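Endoglucanase from Ruminococcus champanellensis probably hydrolyses the beta-1,4-linked backbones of cellulose and probably other plant cell-wall polysaccharides, acting as a broad-specificity family 5 endoglucanase. Local coordinates of one contact, PDB 6WQV (chain A, 1.45 Å), residues Leu29-Asp34 and Thr51-Pro56, beside the matching contact of the related xyloglucanase from Paenibacillus pabuli, PDB 2JEP (chain B, 1.40 Å), residues Leu48-Glu53 and Thr63-Pro68. Structure 2 is superposed on structure 1 by the backbone atoms of these residues (RMSD 0.49 Å); each is numbered along its deposited sequence.

Structure 1 (6WQV); sequences LGNTLD and TAWGCP. With BGC (beta-D-glucopyranose), chain C; BGC (beta-D-glucopyranose), chain D.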
loop_
_atom_site.group_PDB
_atom_site.type_symbol
_atom_site.label_atom_id
_atom_site.label_comp_id
_atom_site.label_asym_id
_atom_site.label_seq_id
_atom_site.Cartn_x
_atom_site.Cartn_y
_atom_site.Cartn_z
ATOM N N LEU A 29 4.641 0.675 -7.070
ATOM C CA LEU A 29 5.681 1.603 -7.534
ATOM C C LEU A 29 6.473 2.107 -6.323
ATOM O O LEU A 29 6.329 3.246 -5.865
ATOM C CB LEU A 29 5.026 2.755 -8.281
ATOM C CG LEU A 29 5.936 3.782 -8.958
ATOM C CD1 LEU A 29 6.642 3.195 -10.171
ATOM C CD2 LEU A 29 5.173 5.025 -9.355
ATOM N N GLY A 30 7.311 1.226 -5.792
ATOM C CA GLY A 30 7.960 1.501 -4.523
ATOM C C GLY A 30 9.184 2.394 -4.617
ATOM O O GLY A 30 9.874 2.473 -5.638
ATOM N N ASN A 31 9.478 3.068 -3.495
ATOM C CA ASN A 31 10.644 3.949 -3.344
ATOM C C ASN A 31 10.692 5.062 -4.402
ATOM O O ASN A 31 11.770 5.488 -4.834
ATOM C CB ASN A 31 11.960 3.158 -3.327
ATOM C CG ASN A 31 12.267 2.537 -1.982
ATOM O OD1 ASN A 31 11.424 2.537 -1.085
ATOM N ND2 ASN A 31 13.473 2.011 -1.833
ATOM N N THR A 32 9.512 5.565 -4.776
ATOM C CA THR A 32 9.344 6.514 -5.868
ATOM C C THR A 32 8.642 7.745 -5.324
ATOM O O THR A 32 9.299 8.614 -4.732
ATOM C CB THR A 32 8.656 5.791 -7.034
ATOM O OG1 THR A 32 9.415 4.615 -7.379
ATOM C CG2 THR A 32 8.550 6.656 -8.257
ATOM N N LEU A 33 7.325 7.898 -5.520
ATOM C CA LEU A 33 6.628 9.063 -4.965
ATOM C C LEU A 33 6.538 9.008 -3.446
ATOM O O LEU A 33 6.180 10.018 -2.823
ATOM C CB LEU A 33 5.243 9.201 -5.592
ATOM C CG LEU A 33 5.229 9.295 -7.127
ATOM C CD1 LEU A 33 3.786 9.458 -7.627
ATOM C CD2 LEU A 33 6.138 10.410 -7.637
ATOM N N ASP A 34 6.877 7.857 -2.848
ATOM C CA ASP A 34 6.969 7.678 -1.404
ATOM C C ASP A 34 8.321 8.093 -0.825
ATOM O O ASP A 34 8.451 8.160 0.404
ATOM C CB ASP A 34 6.671 6.219 -1.009
ATOM C CG ASP A 34 7.378 5.174 -1.896
ATOM O OD1 ASP A 34 7.343 5.305 -3.140
ATOM O OD2 ASP A 34 7.929 4.202 -1.334
ATOM N N THR A 51 13.221 10.827 -7.535
ATOM C CA THR A 51 14.489 10.180 -7.846
ATOM C C THR A 51 15.413 10.076 -6.636
ATOM O O THR A 51 16.585 9.719 -6.790
ATOM C CB THR A 51 15.197 10.922 -8.987
ATOM O OG1 THR A 51 15.537 12.259 -8.584
ATOM C CG2 THR A 51 14.309 10.989 -10.222
ATOM N N ALA A 52 14.904 10.343 -5.434
ATOM C CA ALA A 52 15.772 10.423 -4.270
ATOM C C ALA A 52 16.270 9.062 -3.802
ATOM O O ALA A 52 17.323 8.996 -3.158
ATOM C CB ALA A 52 15.042 11.135 -3.132
ATOM N N TRP A 53 15.553 7.989 -4.104
ATOM C CA TRP A 53 15.842 6.671 -3.552
ATOM C C TRP A 53 16.085 5.634 -4.649
ATOM O O TRP A 53 15.556 4.519 -4.605
ATOM C CB TRP A 53 14.713 6.196 -2.637
ATOM C CG TRP A 53 14.605 6.859 -1.291
ATOM C CD1 TRP A 53 15.433 7.798 -0.750
ATOM C CD2 TRP A 53 13.589 6.607 -0.313
ATOM N NE1 TRP A 53 14.989 8.148 0.505
ATOM C CE2 TRP A 53 13.862 7.428 0.797
ATOM C CE3 TRP A 53 12.474 5.760 -0.268
ATOM C CZ2 TRP A 53 13.057 7.431 1.941
ATOM C CZ3 TRP A 53 11.674 5.767 0.865
ATOM C CH2 TRP A 53 11.975 6.596 1.956
ATOM N N GLY A 54 16.869 5.989 -5.658
ATOM C CA GLY A 54 17.368 5.002 -6.603
ATOM C C GLY A 54 16.425 4.623 -7.718
ATOM O O GLY A 54 16.649 3.601 -8.381
ATOM N N CYS A 55 15.385 5.407 -7.952
ATOM C CA CYS A 55 14.494 5.136 -9.055
ATOM C C CYS A 55 14.563 6.254 -10.084
ATOM O O CYS A 55 14.777 7.419 -9.724
ATOM C CB CYS A 55 13.061 4.996 -8.535
ATOM S SG CYS A 55 12.852 3.527 -7.496
ATOM N N PRO A 56 14.439 5.923 -11.363
ATOM C CA PRO A 56 14.348 6.955 -12.397
ATOM C C PRO A 56 12.958 7.574 -12.394
ATOM O O PRO A 56 12.033 7.092 -11.744
ATOM C CB PRO A 56 14.593 6.167 -13.688
ATOM C CG PRO A 56 14.029 4.813 -13.387
ATOM C CD PRO A 56 14.324 4.561 -11.924
HETATM C C2 BGC C . 11.914 -0.123 1.178
HETATM C C3 BGC C . 13.255 0.386 1.596
HETATM C C4 BGC C . 13.193 1.789 2.145
HETATM C C5 BGC C . 12.188 1.894 3.272
HETATM C C6 BGC C . 11.934 3.278 3.780
HETATM C C1 BGC C . 10.901 -0.023 2.311
HETATM O O2 BGC C . 12.007 -1.500 0.739
HETATM O O3 BGC C . 14.154 0.347 0.431
HETATM O O4 BGC C . 14.494 2.152 2.740
HETATM O O5 BGC C . 10.870 1.385 2.802
HETATM O O6 BGC C . 11.128 3.216 4.961
HETATM C C2 BGC D . 15.998 3.918 3.226
HETATM C C3 BGC D . 16.716 5.092 2.679
HETATM C C4 BGC D . 17.384 4.792 1.346
HETATM C C5 BGC D . 16.358 4.219 0.362
HETATM C C6 BGC D . 17.026 3.813 -0.944
HETATM C C1 BGC D . 15.003 3.336 2.237
HETATM O O2 BGC D . 15.263 4.273 4.406
HETATM O O3 BGC D . 17.736 5.491 3.630
HETATM O O4 BGC D . 17.928 5.989 0.805
HETATM O O5 BGC D . 15.702 3.035 0.921
HETATM O O6 BGC D . 17.814 2.686 -0.716
HETATM O O HOH W 1 13.580 7.156 -6.001
HETATM O O HOH W 2 15.208 1.736 -4.235
#

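Structure 2 (2JEP); sequences LGNQLE and TAWGNP.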
loop_
_atom_site.group_PDB
_atom_site.type_symbol
_atom_site.label_atom_id
_atom_site.label_comp_id
_atom_site.label_asym_id
_atom_site.label_seq_id
_atom_site.Cartn_x
_atom_site.Cartn_y
_atom_site.Cartn_z
ATOM N N LEU B 48 4.302 0.590 -6.821
ATOM C CA LEU B 48 5.288 1.463 -7.427
ATOM C C LEU B 48 6.194 2.006 -6.313
ATOM O O LEU B 48 6.163 3.183 -5.947
ATOM C CB LEU B 48 4.555 2.571 -8.206
ATOM C CG LEU B 48 5.395 3.606 -8.970
ATOM C CD1 LEU B 48 6.206 2.966 -10.099
ATOM C CD2 LEU B 48 4.470 4.705 -9.534
ATOM N N GLY B 49 6.969 1.100 -5.730
ATOM C CA GLY B 49 7.685 1.408 -4.520
ATOM C C GLY B 49 8.945 2.228 -4.757
ATOM O O GLY B 49 9.574 2.157 -5.828
ATOM N N ASN B 50 9.367 2.922 -3.702
ATOM C CA ASN B 50 10.554 3.756 -3.715
ATOM C C ASN B 50 10.497 4.780 -4.858
ATOM O O ASN B 50 11.488 5.031 -5.565
ATOM C CB ASN B 50 11.837 2.907 -3.748
ATOM C CG ASN B 50 12.164 2.295 -2.409
ATOM O OD1 ASN B 50 11.302 2.213 -1.526
ATOM N ND2 ASN B 50 13.395 1.796 -2.275
ATOM N N GLN B 51 9.326 5.412 -4.993
ATOM C CA GLN B 51 9.150 6.501 -5.954
ATOM C C GLN B 51 8.540 7.699 -5.262
ATOM O O GLN B 51 9.278 8.453 -4.613
ATOM C CB GLN B 51 8.383 6.042 -7.210
ATOM C CG GLN B 51 9.064 4.847 -7.952
ATOM C CD GLN B 51 10.065 5.168 -9.060
ATOM O OE1 GLN B 51 10.317 4.285 -9.898
ATOM N NE2 GLN B 51 10.639 6.391 -9.082
ATOM N N LEU B 52 7.215 7.873 -5.351
ATOM C CA LEU B 52 6.629 9.124 -4.873
ATOM C C LEU B 52 6.540 9.240 -3.351
ATOM O O LEU B 52 6.195 10.312 -2.845
ATOM C CB LEU B 52 5.284 9.426 -5.539
ATOM C CG LEU B 52 5.358 9.857 -7.004
ATOM C CD1 LEU B 52 5.791 8.747 -7.962
ATOM C CD2 LEU B 52 3.991 10.446 -7.408
ATOM N N GLU B 53 6.906 8.179 -2.623
ATOM C CA GLU B 53 7.045 8.269 -1.163
ATOM C C GLU B 53 8.470 8.597 -0.721
ATOM O O GLU B 53 8.699 8.933 0.426
ATOM C CB GLU B 53 6.582 6.993 -0.472
ATOM C CG GLU B 53 7.578 5.829 -0.404
ATOM C CD GLU B 53 7.738 4.996 -1.657
ATOM O OE1 GLU B 53 7.597 5.513 -2.783
ATOM O OE2 GLU B 53 8.048 3.794 -1.478
ATOM N N THR B 63 12.939 10.415 -7.330
ATOM C CA THR B 63 14.233 9.846 -7.646
ATOM C C THR B 63 15.176 9.737 -6.461
ATOM O O THR B 63 16.307 9.296 -6.624
ATOM C CB THR B 63 14.939 10.660 -8.726
ATOM O OG1 THR B 63 15.244 11.977 -8.231
ATOM C CG2 THR B 63 14.103 10.710 -10.006
ATOM N N ALA B 64 14.708 10.120 -5.278
ATOM C CA ALA B 64 15.594 10.295 -4.132
ATOM C C ALA B 64 16.206 8.979 -3.670
ATOM O O ALA B 64 17.249 8.973 -3.030
ATOM C CB ALA B 64 14.841 10.975 -2.980
ATOM N N TRP B 65 15.519 7.869 -3.942
ATOM C CA TRP B 65 15.969 6.568 -3.510
ATOM C C TRP B 65 16.541 5.739 -4.643
ATOM O O TRP B 65 16.624 4.537 -4.538
ATOM C CB TRP B 65 14.876 5.831 -2.707
ATOM C CG TRP B 65 14.553 6.499 -1.378
ATOM C CD1 TRP B 65 15.274 7.459 -0.728
ATOM C CD2 TRP B 65 13.438 6.214 -0.552
ATOM N NE1 TRP B 65 14.648 7.814 0.439
ATOM C CE2 TRP B 65 13.518 7.054 0.578
ATOM C CE3 TRP B 65 12.355 5.344 -0.672
ATOM C CZ2 TRP B 65 12.557 7.040 1.581
ATOM C CZ3 TRP B 65 11.419 5.323 0.336
ATOM C CH2 TRP B 65 11.515 6.169 1.430
ATOM N N GLY B 66 16.945 6.410 -5.718
ATOM C CA GLY B 66 17.730 5.759 -6.763
ATOM C C GLY B 66 16.965 5.213 -7.956
ATOM O O GLY B 66 17.592 4.740 -8.917
ATOM N N ASN B 67 15.631 5.299 -7.950
ATOM C CA ASN B 67 14.871 4.914 -9.138
ATOM C C ASN B 67 14.757 6.087 -10.102
ATOM O O ASN B 67 14.797 7.250 -9.682
ATOM C CB ASN B 67 13.478 4.410 -8.766
ATOM C CG ASN B 67 13.520 3.026 -8.152
ATOM O OD1 ASN B 67 14.151 2.114 -8.698
ATOM N ND2 ASN B 67 12.822 2.844 -7.025
ATOM N N PRO B 68 14.583 5.799 -11.386
ATOM C CA PRO B 68 14.388 6.894 -12.324
ATOM C C PRO B 68 13.005 7.521 -12.191
ATOM O O PRO B 68 12.094 6.944 -11.586
ATOM C CB PRO B 68 14.574 6.227 -13.689
ATOM C CG PRO B 68 14.425 4.822 -13.474
ATOM C CD PRO B 68 14.552 4.489 -12.046
HETATM O O HOH W 3 13.649 6.773 -5.993
HETATM O O HOH W 4 15.403 1.833 -4.358
HETATM O O HOH W 5 10.774 4.667 -12.664
#

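Structure 1 (6WQV)
Asn31 and Trp53 cross at about a right angle, amide and indole planes 72° apart, Asn31 OD1 3.5 Å from Trp53 CE3. The glucose unit of chain D lies on one ring face, its C5 3.6 Å above the plane; Asn31 ND2 donates to O3 of the chain C unit (2.9 Å, 164°). The pair lines the cellotriose pocket where the TIM-barrel loops after strand 26-29 and helix 46-50 meet. Asp34 ties back its own segment: OD2 accepts from Asn31 N through its syn lone pair; Thr32 N meets OD1 from above the carboxylate plane. Thr32 OG1 donates to Gly30 O from above the carbonyl plane and bonds Arg338. Cys55 SG lies 3.5 Å from Asn31 O and 3.6 Å from Thr32 OG1. Water 1 joins Asn31 O to Trp53 N and Cys55 N, water 2 Asn31 ND2 to Trp53 O.

Structure 2 (2JEP)
Asn50 and Trp65 cross at about a right angle, amide and indole planes 73° apart, Asn50 OD1 3.4 Å from Trp65 CE3. The pair probably belongs to the substrate cleft of this family 5 xyloglucanase. Glu53 ties back its own segment: OE2 accepts from Asn50 N on its syn side, somewhat out of the carboxylate plane; Gln51 N meets OE1 from above that plane. Gln51 bends at chi2 (-91°), bringing NE2 to Pro68 O (2.9 Å), to which it donates, while OE1 bonds Arg376 and water 5. Asn67 CB lies 3.4 Å from Gln51 OE1, and Asn67 ND2 donates almost straight to Asn50 O (2.9 Å, 171°), with Asn363 O as a further partner. Water 3 joins Asn50 O to Trp65 N and Asn67 N, water 4 Asn50 ND2 to Trp65 O.

How the two compare
At Thr32(A) against Gln51(B) one hydrogen bond is absent and another appears. The bond of Thr32(A) OG1 to Gly30(A) O, 2.8 Å long, is absent from structure 2, where Gln51(B) OE1 and Gly49(B) O are 4.7 Å apart. In its stead Gln51(B) NE2 reaches the other segment at Pro68(B) O, 2.9 Å away; Thr32(A) OG1 stays 5.7 Å from Pro56(A) O. A bond within one loop therefore gives way to one between loops, which probably ties them together more directly.

The carboxylate links are kept despite the extra methylene. Asp34(A) OD2 to Asn31(A) N corresponds to Glu53(B) OE2 to Asn50(B) N, and Asp34(A) OD1 to Thr32(A) N to Glu53(B) OE1 to Gln51(B) N, none of the four longer than 2.9 Å. OD1 of Asp34(A) and OE1 of Glu53(B) are 0.5 Å apart after superposition, and OD2 of Asp34(A) falls near CD of Glu53(B); CG of Glu53(B) has no counterpart, yet both links are kept.

In the packing, OG1 of Thr32(A) falls near CG of Gln51(B), while CG2 of Thr32(A) and CD, OE1 and NE2 of Gln51(B) lack counterparts. SG of Cys55(A) and CG of Asn67(B) are 1.1 Å apart, and OD1 of Asn67(B) is additional; Cys55(A) touches Thr32(A), as Asn67(B) touches Gln51(B). Asn31(A) and Asn50(B) keep their place, as do waters 1 and 3 and waters 2 and 4. The backbone departs at Gly54(A) and Gly66(B), whose carbonyl O atoms stand 1.6 Å apart. The glucose units touching Asn31(A) and Trp53(A) are modelled in structure 1 alone.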